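Local coordinates for nitrite oxidoreductase subunit B (Kuenenia stuttgartiensis, PDB 7B04), which probably carries electrons through its row of iron-sulfur clusters within the nitrite-oxidising complex of an anammox bacterium, at residues A[63-68]-A[166-171]; A[218-223]-A[297-302]; A[266-271]-A[343-348]. One frame throughout, in Å; residues are numbered along the deposited sequence.

Contact 1 (A[63-68]-A[166-171])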
loop_
_atom_site.group_PDB
_atom_site.type_symbol
_atom_site.label_atom_id
_atom_site.label_comp_id
_atom_site.label_asym_id
_atom_site.label_seq_id
_atom_site.Cartn_x
_atom_site.Cartn_y
_atom_site.Cartn_z
ATOM N N VAL A 63 11.987 -2.115 1.250
ATOM C CA VAL A 63 12.221 -1.223 0.089
ATOM C C VAL A 63 12.218 0.178 0.676
ATOM O O VAL A 63 11.290 0.521 1.339
ATOM C CB VAL A 63 11.156 -1.399 -0.995
ATOM C CG1 VAL A 63 11.451 -0.538 -2.189
ATOM C CG2 VAL A 63 11.081 -2.834 -1.413
ATOM N N GLU A 64 13.273 0.922 0.421
ATOM C CA GLU A 64 13.491 2.233 1.014
ATOM C C GLU A 64 13.609 3.286 -0.078
ATOM O O GLU A 64 14.116 3.026 -1.176
ATOM C CB GLU A 64 14.738 2.244 1.897
ATOM C CG GLU A 64 16.006 1.828 1.195
ATOM C CD GLU A 64 17.078 1.397 2.167
ATOM O OE1 GLU A 64 16.743 1.105 3.335
ATOM O OE2 GLU A 64 18.259 1.363 1.767
ATOM N N THR A 65 13.118 4.479 0.237
ATOM C CA THR A 65 13.120 5.611 -0.684
ATOM C C THR A 65 14.444 6.358 -0.565
ATOM O O THR A 65 14.688 7.058 0.423
ATOM C CB THR A 65 11.950 6.545 -0.388
ATOM O OG1 THR A 65 10.722 5.926 -0.794
ATOM C CG2 THR A 65 12.125 7.861 -1.120
ATOM N N LYS A 66 15.303 6.206 -1.569
ATOM C CA LYS A 66 16.574 6.909 -1.573
ATOM C C LYS A 66 16.377 8.340 -2.072
ATOM O O LYS A 66 15.486 8.603 -2.884
ATOM C CB LYS A 66 17.579 6.181 -2.462
ATOM C CG LYS A 66 17.956 4.789 -1.977
ATOM C CD LYS A 66 18.908 4.850 -0.793
ATOM C CE LYS A 66 18.188 4.532 0.503
ATOM N NZ LYS A 66 19.094 4.554 1.684
ATOM N N PRO A 67 17.206 9.291 -1.610
ATOM C CA PRO A 67 18.422 9.117 -0.808
ATOM C C PRO A 67 18.229 9.227 0.708
ATOM O O PRO A 67 19.085 8.756 1.456
ATOM C CB PRO A 67 19.309 10.254 -1.307
ATOM C CG PRO A 67 18.333 11.350 -1.605
ATOM C CD PRO A 67 17.054 10.686 -2.064
ATOM N N TYR A 68 17.127 9.833 1.153
ATOM C CA TYR A 68 16.945 10.111 2.574
ATOM C C TYR A 68 16.466 8.907 3.376
ATOM O O TYR A 68 16.674 8.873 4.595
ATOM C CB TYR A 68 15.957 11.264 2.761
ATOM C CG TYR A 68 16.480 12.610 2.309
ATOM C CD1 TYR A 68 17.443 13.284 3.047
ATOM C CD2 TYR A 68 16.005 13.206 1.150
ATOM C CE1 TYR A 68 17.924 14.515 2.638
ATOM C CE2 TYR A 68 16.477 14.435 0.734
ATOM C CZ TYR A 68 17.436 15.086 1.482
ATOM O OH TYR A 68 17.907 16.310 1.067
ATOM N N ARG A 166 14.647 17.503 -8.991
ATOM C CA ARG A 166 13.937 16.967 -7.837
ATOM C C ARG A 166 13.751 15.472 -8.068
ATOM O O ARG A 166 13.073 15.072 -9.020
ATOM C CB ARG A 166 12.592 17.671 -7.651
ATOM C CG ARG A 166 11.917 17.436 -6.307
ATOM C CD ARG A 166 10.693 18.330 -6.166
ATOM N NE ARG A 166 11.051 19.746 -6.134
ATOM C CZ ARG A 166 10.169 20.740 -6.129
ATOM N NH1 ARG A 166 8.872 20.479 -6.198
ATOM N NH2 ARG A 166 10.587 21.998 -6.092
ATOM N N TRP A 167 14.345 14.649 -7.205
ATOM C CA TRP A 167 14.449 13.232 -7.519
ATOM C C TRP A 167 14.415 12.381 -6.260
ATOM O O TRP A 167 14.744 12.833 -5.160
ATOM C CB TRP A 167 15.742 12.938 -8.286
ATOM C CG TRP A 167 16.972 13.186 -7.460
ATOM C CD1 TRP A 167 17.643 14.365 -7.324
ATOM C CD2 TRP A 167 17.667 12.233 -6.643
ATOM N NE1 TRP A 167 18.715 14.207 -6.479
ATOM C CE2 TRP A 167 18.752 12.907 -6.048
ATOM C CE3 TRP A 167 17.480 10.876 -6.362
ATOM C CZ2 TRP A 167 19.646 12.271 -5.189
ATOM C CZ3 TRP A 167 18.368 10.247 -5.509
ATOM C CH2 TRP A 167 19.437 10.944 -4.933
ATOM N N PHE A 168 14.014 11.127 -6.454
ATOM C CA PHE A 168 14.083 10.061 -5.464
ATOM C C PHE A 168 13.790 8.747 -6.171
ATOM O O PHE A 168 13.042 8.716 -7.153
ATOM C CB PHE A 168 13.106 10.284 -4.299
ATOM C CG PHE A 168 11.673 9.956 -4.623
ATOM C CD1 PHE A 168 11.094 8.786 -4.161
ATOM C CD2 PHE A 168 10.899 10.826 -5.368
ATOM C CE1 PHE A 168 9.776 8.488 -4.438
ATOM C CE2 PHE A 168 9.578 10.529 -5.657
ATOM C CZ PHE A 168 9.018 9.356 -5.194
ATOM N N PHE A 169 14.396 7.670 -5.677
ATOM C CA PHE A 169 14.197 6.348 -6.253
ATOM C C PHE A 169 14.138 5.329 -5.126
ATOM O O PHE A 169 14.371 5.648 -3.956
ATOM C CB PHE A 169 15.296 5.990 -7.269
ATOM C CG PHE A 169 16.655 5.772 -6.660
ATOM C CD1 PHE A 169 17.520 6.835 -6.466
ATOM C CD2 PHE A 169 17.076 4.499 -6.302
ATOM C CE1 PHE A 169 18.773 6.639 -5.912
ATOM C CE2 PHE A 169 18.326 4.296 -5.747
ATOM C CZ PHE A 169 19.175 5.368 -5.554
ATOM N N TYR A 170 13.824 4.090 -5.489
ATOM C CA TYR A 170 13.530 3.038 -4.527
ATOM C C TYR A 170 14.641 1.998 -4.537
ATOM O O TYR A 170 15.076 1.559 -5.607
ATOM C CB TYR A 170 12.182 2.384 -4.834
ATOM C CG TYR A 170 11.018 3.345 -4.782
ATOM C CD1 TYR A 170 10.827 4.172 -3.684
ATOM C CD2 TYR A 170 10.110 3.425 -5.831
ATOM C CE1 TYR A 170 9.766 5.054 -3.630
ATOM C CE2 TYR A 170 9.044 4.305 -5.785
ATOM C CZ TYR A 170 8.878 5.116 -4.681
ATOM O OH TYR A 170 7.821 5.991 -4.624
ATOM N N LEU A 171 15.094 1.609 -3.349
ATOM C CA LEU A 171 16.122 0.588 -3.192
ATOM C C LEU A 171 15.522 -0.601 -2.458
ATOM O O LEU A 171 15.034 -0.458 -1.332
ATOM C CB LEU A 171 17.330 1.140 -2.432
ATOM C CG LEU A 171 18.553 0.232 -2.316
ATOM C CD1 LEU A 171 19.051 -0.184 -3.692
ATOM C CD2 LEU A 171 19.648 0.937 -1.534
#
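Phe169 holds CG between its backbone N and carbonyl carbon (chi1 69°), and Lys66 turns CG anti to its carbonyl carbon (chi1 -64°). These torsions bring the Phe169 ring and the start of the Lys66 chain together, one ring face toward Lys66 CB. Lys66 CB sits 3.7 Å from the Phe169 ring centroid, displaced toward the rim, in a CH-pi contact. Beyond it, Lys66 CG reaches Leu171 CB at 3.7 Å. The Lys66 chain bends at its next two torsions. Lys66 NZ forms a salt bridge with Glu64 OE2, whose hydrogen bond at 3.3 Å is weak. NZ also binds Asp76 and the carbonyl of Gly69, while Glu64 OE2 is held by Trp75 and Arg173. Several partners surround both buried charged ends, which probably helps to balance them.

The backbones form an antiparallel two-stranded sheet from strands 62-66 and 169-173. Glu64 and Leu171 are a hydrogen-bonded pair, with Glu64 N to Leu171 O at 2.8 Å and Leu171 N to Glu64 O at the same length. Lys66 and Phe169 are a second such pair. Phe169 N reaches Lys66 O at 3.1 Å. Between them Thr65 and Tyr170 are non-hydrogen-bonded, and their side chains lie on the face away from Lys66.

On that face Thr65 and Tyr170 run side by side. Thr65 OG1 lies in the plane of the Tyr170 ring, at its edge beside CE1. Thr65 OG1 accepts a hydrogen bond from the backbone N of Asp147, and Tyr170 OH binds the carboxylate of the same Asp147. Past the strand end a cis peptide joins Lys66 to Pro67. Pro67 CG meets Trp167 CH2 at 3.5 Å. At the opposite end Val63 CG1 packs on Tyr170 CB at 4.0 Å, and the Val63 side chain touches a [4Fe-4S] cluster.

Contact 2 (A[218-223]-A[297-302]). With SF4 (iron/sulfur cluster), chain Z.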
loop_
_atom_site.group_PDB
_atom_site.type_symbol
_atom_site.label_atom_id
_atom_site.label_comp_id
_atom_site.label_asym_id
_atom_site.label_seq_id
_atom_site.Cartn_x
_atom_site.Cartn_y
_atom_site.Cartn_z
ATOM N N CYS A 218 27.943 -6.256 10.068
ATOM C CA CYS A 218 27.306 -6.326 8.754
ATOM C C CYS A 218 26.983 -4.922 8.260
ATOM O O CYS A 218 26.177 -4.224 8.890
ATOM C CB CYS A 218 26.035 -7.164 8.794
ATOM S SG CYS A 218 25.115 -7.139 7.232
ATOM N N PRO A 219 27.581 -4.464 7.158
ATOM C CA PRO A 219 27.329 -3.086 6.711
ATOM C C PRO A 219 25.919 -2.862 6.198
ATOM O O PRO A 219 25.478 -1.708 6.135
ATOM C CB PRO A 219 28.366 -2.886 5.600
ATOM C CG PRO A 219 28.603 -4.261 5.067
ATOM C CD PRO A 219 28.482 -5.191 6.246
ATOM N N TYR A 220 25.197 -3.922 5.833
ATOM C CA TYR A 220 23.841 -3.808 5.316
ATOM C C TYR A 220 22.772 -3.997 6.385
ATOM O O TYR A 220 21.586 -3.815 6.088
ATOM C CB TYR A 220 23.634 -4.813 4.175
ATOM C CG TYR A 220 24.636 -4.629 3.061
ATOM C CD1 TYR A 220 24.473 -3.624 2.117
ATOM C CD2 TYR A 220 25.759 -5.441 2.967
ATOM C CE1 TYR A 220 25.392 -3.442 1.103
ATOM C CE2 TYR A 220 26.684 -5.265 1.955
ATOM C CZ TYR A 220 26.494 -4.265 1.026
ATOM O OH TYR A 220 27.410 -4.080 0.018
ATOM N N LYS A 221 23.163 -4.368 7.606
ATOM C CA LYS A 221 22.266 -4.397 8.765
ATOM C C LYS A 221 21.106 -5.371 8.571
ATOM O O LYS A 221 19.977 -5.114 8.994
ATOM C CB LYS A 221 21.749 -2.993 9.089
ATOM C CG LYS A 221 22.852 -1.975 9.284
ATOM C CD LYS A 221 23.768 -2.398 10.419
ATOM C CE LYS A 221 25.017 -1.542 10.476
ATOM N NZ LYS A 221 25.919 -1.967 11.580
ATOM N N LYS A 222 21.382 -6.493 7.918
ATOM C CA LYS A 222 20.394 -7.553 7.761
ATOM C C LYS A 222 20.279 -8.475 8.979
ATOM O O LYS A 222 19.156 -8.851 9.340
ATOM C CB LYS A 222 20.698 -8.363 6.501
ATOM C CG LYS A 222 20.452 -7.587 5.210
ATOM C CD LYS A 222 18.964 -7.331 4.984
ATOM C CE LYS A 222 18.592 -5.875 5.241
ATOM N NZ LYS A 222 17.151 -5.607 4.971
ATOM N N PRO A 223 21.375 -8.883 9.631
ATOM C CA PRO A 223 21.225 -9.707 10.839
ATOM C C PRO A 223 20.566 -8.910 11.953
ATOM O O PRO A 223 20.985 -7.795 12.270
ATOM C CB PRO A 223 22.666 -10.095 11.199
ATOM C CG PRO A 223 23.452 -9.851 9.974
ATOM C CD PRO A 223 22.797 -8.695 9.301
ATOM N N PHE A 297 31.949 -1.518 0.416
ATOM C CA PHE A 297 32.039 -2.257 1.670
ATOM C C PHE A 297 32.959 -3.470 1.569
ATOM O O PHE A 297 33.616 -3.832 2.555
ATOM C CB PHE A 297 30.638 -2.655 2.121
ATOM C CG PHE A 297 29.750 -1.473 2.433
ATOM C CD1 PHE A 297 30.299 -0.248 2.777
ATOM C CD2 PHE A 297 28.372 -1.587 2.374
ATOM C CE1 PHE A 297 29.492 0.836 3.063
ATOM C CE2 PHE A 297 27.556 -0.507 2.662
ATOM C CZ PHE A 297 28.122 0.709 3.006
ATOM N N GLY A 298 33.022 -4.110 0.405
ATOM C CA GLY A 298 33.931 -5.217 0.213
ATOM C C GLY A 298 33.372 -6.585 0.529
ATOM O O GLY A 298 34.146 -7.509 0.789
ATOM N N THR A 299 32.055 -6.746 0.567
ATOM C CA THR A 299 31.493 -8.055 0.863
ATOM C C THR A 299 31.178 -8.871 -0.385
ATOM O O THR A 299 30.934 -10.076 -0.265
ATOM C CB THR A 299 30.227 -7.911 1.710
ATOM O OG1 THR A 299 29.155 -7.424 0.894
ATOM C CG2 THR A 299 30.461 -6.952 2.866
ATOM N N GLU A 300 31.230 -8.259 -1.573
ATOM C CA GLU A 300 30.736 -8.843 -2.815
ATOM C C GLU A 300 29.261 -9.211 -2.686
ATOM O O GLU A 300 28.922 -10.401 -2.595
ATOM C CB GLU A 300 31.555 -10.069 -3.232
ATOM C CG GLU A 300 31.595 -10.286 -4.741
ATOM C CD GLU A 300 32.655 -11.275 -5.182
ATOM O OE1 GLU A 300 33.839 -10.885 -5.243
ATOM O OE2 GLU A 300 32.301 -12.433 -5.488
ATOM N N PRO A 301 28.363 -8.225 -2.655
ATOM C CA PRO A 301 26.931 -8.532 -2.684
ATOM C C PRO A 301 26.558 -9.267 -3.959
ATOM O O PRO A 301 27.236 -9.176 -4.985
ATOM C CB PRO A 301 26.262 -7.152 -2.629
ATOM C CG PRO A 301 27.323 -6.219 -2.176
ATOM C CD PRO A 301 28.614 -6.777 -2.673
ATOM N N ASN A 302 25.451 -10.006 -3.892
ATOM C CA ASN A 302 24.997 -10.777 -5.042
ATOM C C ASN A 302 23.554 -10.452 -5.405
ATOM O O ASN A 302 22.870 -11.279 -6.012
ATOM C CB ASN A 302 25.180 -12.271 -4.780
ATOM C CG ASN A 302 26.642 -12.655 -4.660
ATOM O OD1 ASN A 302 27.440 -12.393 -5.560
ATOM N ND2 ASN A 302 27.006 -13.261 -3.537
HETATM FE FE1 SF4 Z . 25.093 -8.763 5.645
HETATM FE FE2 SF4 Z . 26.307 -9.948 3.499
HETATM FE FE3 SF4 Z . 23.816 -10.767 4.285
HETATM FE FE4 SF4 Z . 25.999 -11.337 5.839
HETATM S S1 SF4 Z . 25.579 -12.098 3.728
HETATM S S2 SF4 Z . 23.987 -10.540 6.548
HETATM S S3 SF4 Z . 27.259 -9.462 5.515
HETATM S S4 SF4 Z . 24.391 -8.713 3.476
#
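Tyr220 and Phe297 meet edge to face. Phe297 turns its edge toward the face of Tyr220, with the ring planes at 68° and the centroids 5.3 Å apart. Phe297 CD2 leads the approach and lies 3.5 Å from Tyr220 CZ. Tyr220 CG stands anti to its carbonyl carbon (chi1 -57°), and the ring beyond it lies between Phe297 and the cluster.

Phe297 also offers a face to Pro219. Pro219 CB lies 3.9 Å from the Phe297 ring centroid, toward the rim, in a CH-pi contact. The Pro219 and Phe297 side chains run alongside each other, heading opposite ways. One aromatic ring thus serves two neighbouring residues, Pro219 at its face and Tyr220 at its edge. Thr79 and Leu80 of helix 75-81 also pack on Phe297.

Two more residues border the Tyr220 ring. Thr299 OG1 is near the ring plane, 3.4 Å from Tyr220 CE2, and Thr299 also touches Cys178. Pro301 crosses Tyr220 at about a right angle, its CG 3.8 Å from Tyr220 CZ.

Residues 218-221 form a type I beta turn just after helix 213-217. The Cys-Pro pair at its start is a familiar element of ferredoxin-type cluster motifs. Cys218 SG binds FE1 of the cluster at 2.3 Å, and Cys175, Cys178 and Cys183 complete the site. The cluster lies on the other side of the Tyr220 ring from Phe297. Its S4 is 3.6 Å from Tyr220 CD2, in an oblique approach.

No hydrogen bond joins the two segments. Tyr220 OH instead bonds to the carbonyl oxygens of Leu293 and Tyr294, which pins the ring's outer end. The contact is thus largely apolar and aromatic, and would be expected to keep water from this side of the cluster.

Contact 3 (A[266-271]-A[343-348]); sequences IRLQGF and SLFRMT. With SF4 (iron/sulfur cluster), chain B.
Leu268 lies on strand 267-272, within this chain an edge strand of a mixed four-stranded sheet, and meets Phe345 of a type II beta turn that runs from Leu344 to Met347. The apolar part is a CH-pi contact. Leu268 CB stands over one face of the Phe345 ring, 3.7 Å from its centroid and nearer the rim. Leu268 CD2 adds a touch of 3.5 Å at Phe345 CE1, and the two side chains cross at about a right angle. Helix 279-286 packs against both residues, through Ile280 on Leu268 and Leu283 on Phe345.

The polar part uses Arg346, the residue after Phe345 in the turn. Its chain bends at chi2 (-88°) and chi3 and curls round, and NH2 comes to Arg267 O. There NH2 of Arg346 gives a weak hydrogen bond to Arg267 O at 2.9 Å, meeting it near the guanidinium plane. Arg346 NH1 pairs with Glu255, and NE bonds to Tyr93 of subunit A, so the guanidinium links strand, loop and partner chain.

The cluster part belongs to the strand. Arg267 places its CB on the side of the strand away from the turn, and its ring partner in a cation-pi contact is Phe30. The positive charge of Arg267 may favour the reduced cluster. Ile266 CD1 and Arg267 NH1 each come to 3.5 Å from the same cluster sulfur, S1.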
loop_
_atom_site.group_PDB
_atom_site.type_symbol
_atom_site.label_atom_id
_atom_site.label_comp_id
_atom_site.label_asym_id
_atom_site.label_seq_id
_atom_site.Cartn_x
_atom_site.Cartn_y
_atom_site.Cartn_z
ATOM N N ILE A 266 10.144 -6.434 -11.505
ATOM C CA ILE A 266 11.477 -5.839 -11.517
ATOM C C ILE A 266 12.599 -6.812 -11.161
ATOM O O ILE A 266 13.759 -6.551 -11.516
ATOM C CB ILE A 266 11.538 -4.619 -10.572
ATOM C CG1 ILE A 266 11.882 -5.052 -9.147
ATOM C CG2 ILE A 266 10.222 -3.880 -10.559
ATOM C CD1 ILE A 266 12.422 -3.934 -8.288
ATOM N N ARG A 267 12.301 -7.917 -10.481
ATOM C CA ARG A 267 13.333 -8.796 -9.946
ATOM C C ARG A 267 13.244 -10.170 -10.593
ATOM O O ARG A 267 12.155 -10.741 -10.716
ATOM C CB ARG A 267 13.261 -8.904 -8.422
ATOM C CG ARG A 267 11.921 -9.226 -7.889
ATOM C CD ARG A 267 11.912 -9.338 -6.377
ATOM N NE ARG A 267 12.412 -8.164 -5.671
ATOM C CZ ARG A 267 12.408 -8.052 -4.346
ATOM N NH1 ARG A 267 12.876 -6.957 -3.764
ATOM N NH2 ARG A 267 11.936 -9.042 -3.601
ATOM N N LEU A 268 14.396 -10.689 -11.007
ATOM C CA LEU A 268 14.547 -12.050 -11.507
ATOM C C LEU A 268 15.604 -12.740 -10.660
ATOM O O LEU A 268 16.722 -12.232 -10.527
ATOM C CB LEU A 268 14.948 -12.058 -12.983
ATOM C CG LEU A 268 15.100 -13.430 -13.643
ATOM C CD1 LEU A 268 13.738 -14.015 -13.974
ATOM C CD2 LEU A 268 15.970 -13.335 -14.888
ATOM N N GLN A 269 15.253 -13.885 -10.083
ATOM C CA GLN A 269 16.136 -14.602 -9.175
ATOM C C GLN A 269 16.609 -15.899 -9.815
ATOM O O GLN A 269 15.813 -16.634 -10.411
ATOM C CB GLN A 269 15.422 -14.905 -7.858
ATOM C CG GLN A 269 16.338 -15.410 -6.764
ATOM C CD GLN A 269 16.186 -16.898 -6.525
ATOM O OE1 GLN A 269 15.226 -17.342 -5.899
ATOM N NE2 GLN A 269 17.147 -17.676 -7.009
ATOM N N GLY A 270 17.903 -16.173 -9.679
ATOM C CA GLY A 270 18.510 -17.373 -10.217
ATOM C C GLY A 270 19.849 -17.665 -9.571
ATOM O O GLY A 270 20.000 -17.520 -8.355
ATOM N N PHE A 271 20.827 -18.084 -10.371
ATOM C CA PHE A 271 22.172 -18.323 -9.874
ATOM C C PHE A 271 23.191 -17.727 -10.835
ATOM O O PHE A 271 22.954 -17.646 -12.044
ATOM C CB PHE A 271 22.444 -19.819 -9.686
ATOM C CG PHE A 271 21.496 -20.487 -8.737
ATOM C CD1 PHE A 271 21.645 -20.337 -7.368
ATOM C CD2 PHE A 271 20.450 -21.259 -9.211
ATOM C CE1 PHE A 271 20.771 -20.952 -6.490
ATOM C CE2 PHE A 271 19.573 -21.876 -8.341
ATOM C CZ PHE A 271 19.734 -21.722 -6.979
ATOM N N SER A 343 11.520 -9.027 -20.589
ATOM C CA SER A 343 10.168 -9.566 -20.665
ATOM C C SER A 343 10.052 -10.952 -20.048
ATOM O O SER A 343 8.959 -11.528 -20.062
ATOM C CB SER A 343 9.702 -9.603 -22.122
ATOM O OG SER A 343 9.625 -8.296 -22.663
ATOM N N LEU A 344 11.145 -11.500 -19.520
ATOM C CA LEU A 344 11.131 -12.775 -18.821
ATOM C C LEU A 344 10.935 -12.617 -17.318
ATOM O O LEU A 344 10.657 -13.609 -16.635
ATOM C CB LEU A 344 12.436 -13.532 -19.097
ATOM C CG LEU A 344 12.550 -15.002 -18.691
ATOM C CD1 LEU A 344 11.594 -15.857 -19.502
ATOM C CD2 LEU A 344 13.982 -15.488 -18.853
ATOM N N PHE A 345 11.054 -11.398 -16.795
ATOM C CA PHE A 345 10.971 -11.178 -15.358
ATOM C C PHE A 345 9.565 -11.471 -14.850
ATOM O O PHE A 345 8.576 -10.990 -15.412
ATOM C CB PHE A 345 11.354 -9.737 -15.014
ATOM C CG PHE A 345 12.829 -9.445 -15.120
ATOM C CD1 PHE A 345 13.696 -10.338 -15.727
ATOM C CD2 PHE A 345 13.343 -8.264 -14.610
ATOM C CE1 PHE A 345 15.047 -10.057 -15.823
ATOM C CE2 PHE A 345 14.691 -7.979 -14.702
ATOM C CZ PHE A 345 15.544 -8.877 -15.308
ATOM N N ARG A 346 9.485 -12.260 -13.778
ATOM C CA ARG A 346 8.234 -12.523 -13.066
ATOM C C ARG A 346 7.150 -13.076 -13.990
ATOM O O ARG A 346 5.978 -12.707 -13.893
ATOM C CB ARG A 346 7.737 -11.269 -12.343
ATOM C CG ARG A 346 8.604 -10.852 -11.167
ATOM C CD ARG A 346 8.176 -11.539 -9.875
ATOM N NE ARG A 346 8.288 -12.995 -9.940
ATOM C CZ ARG A 346 9.437 -13.666 -9.921
ATOM N NH1 ARG A 346 9.430 -14.991 -9.988
ATOM N NH2 ARG A 346 10.591 -13.018 -9.834
ATOM N N MET A 347 7.543 -13.971 -14.894
ATOM C CA MET A 347 6.577 -14.701 -15.700
ATOM C C MET A 347 6.235 -16.059 -15.108
ATOM O O MET A 347 5.155 -16.591 -15.392
ATOM C CB MET A 347 7.098 -14.874 -17.132
ATOM C CG MET A 347 7.284 -13.559 -17.874
ATOM S SD MET A 347 5.746 -12.624 -17.974
ATOM C CE MET A 347 6.353 -10.978 -18.334
ATOM N N THR A 348 7.124 -16.622 -14.293
ATOM C CA THR A 348 6.879 -17.870 -13.588
ATOM C C THR A 348 7.534 -17.787 -12.218
ATOM O O THR A 348 8.377 -16.922 -11.964
ATOM C CB THR A 348 7.422 -19.081 -14.361
ATOM O OG1 THR A 348 7.075 -20.288 -13.670
ATOM C CG2 THR A 348 8.936 -18.994 -14.491
HETATM FE FE1 SF4 B . 6.939 -3.696 -5.323
HETATM FE FE2 SF4 B . 8.951 -4.906 -3.913
HETATM FE FE3 SF4 B . 9.536 -2.926 -5.712
HETATM FE FE4 SF4 B . 8.687 -5.373 -6.597
HETATM S S1 SF4 B . 10.617 -4.920 -5.471
HETATM S S2 SF4 B . 7.975 -3.332 -7.322
HETATM S S3 SF4 B . 7.203 -5.931 -4.956
HETATM S S4 SF4 B . 8.318 -2.719 -3.794
#

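In the fold
From the N terminus, contact 1 closes first. It joins strand 62-66 to strand 169-173 and shuts a loop of 97 residues. Contacts 2 and 3 open later and cross, because 266-271 lies between 218-223 and 297-302, while 343-348 follows both. Contact 2 ties the turn after helix 213-217 to the loop before strand 303-306. Contact 3 ties strand 267-272 to the turn after helix 336-342. These two lie on opposite sides of the chain's centre, with their own centres 23 Å apart. Contacts 1 and 3 border the same [4Fe-4S] cluster, through Val63 and through Ile266 and Arg267. Contact 2 borders another.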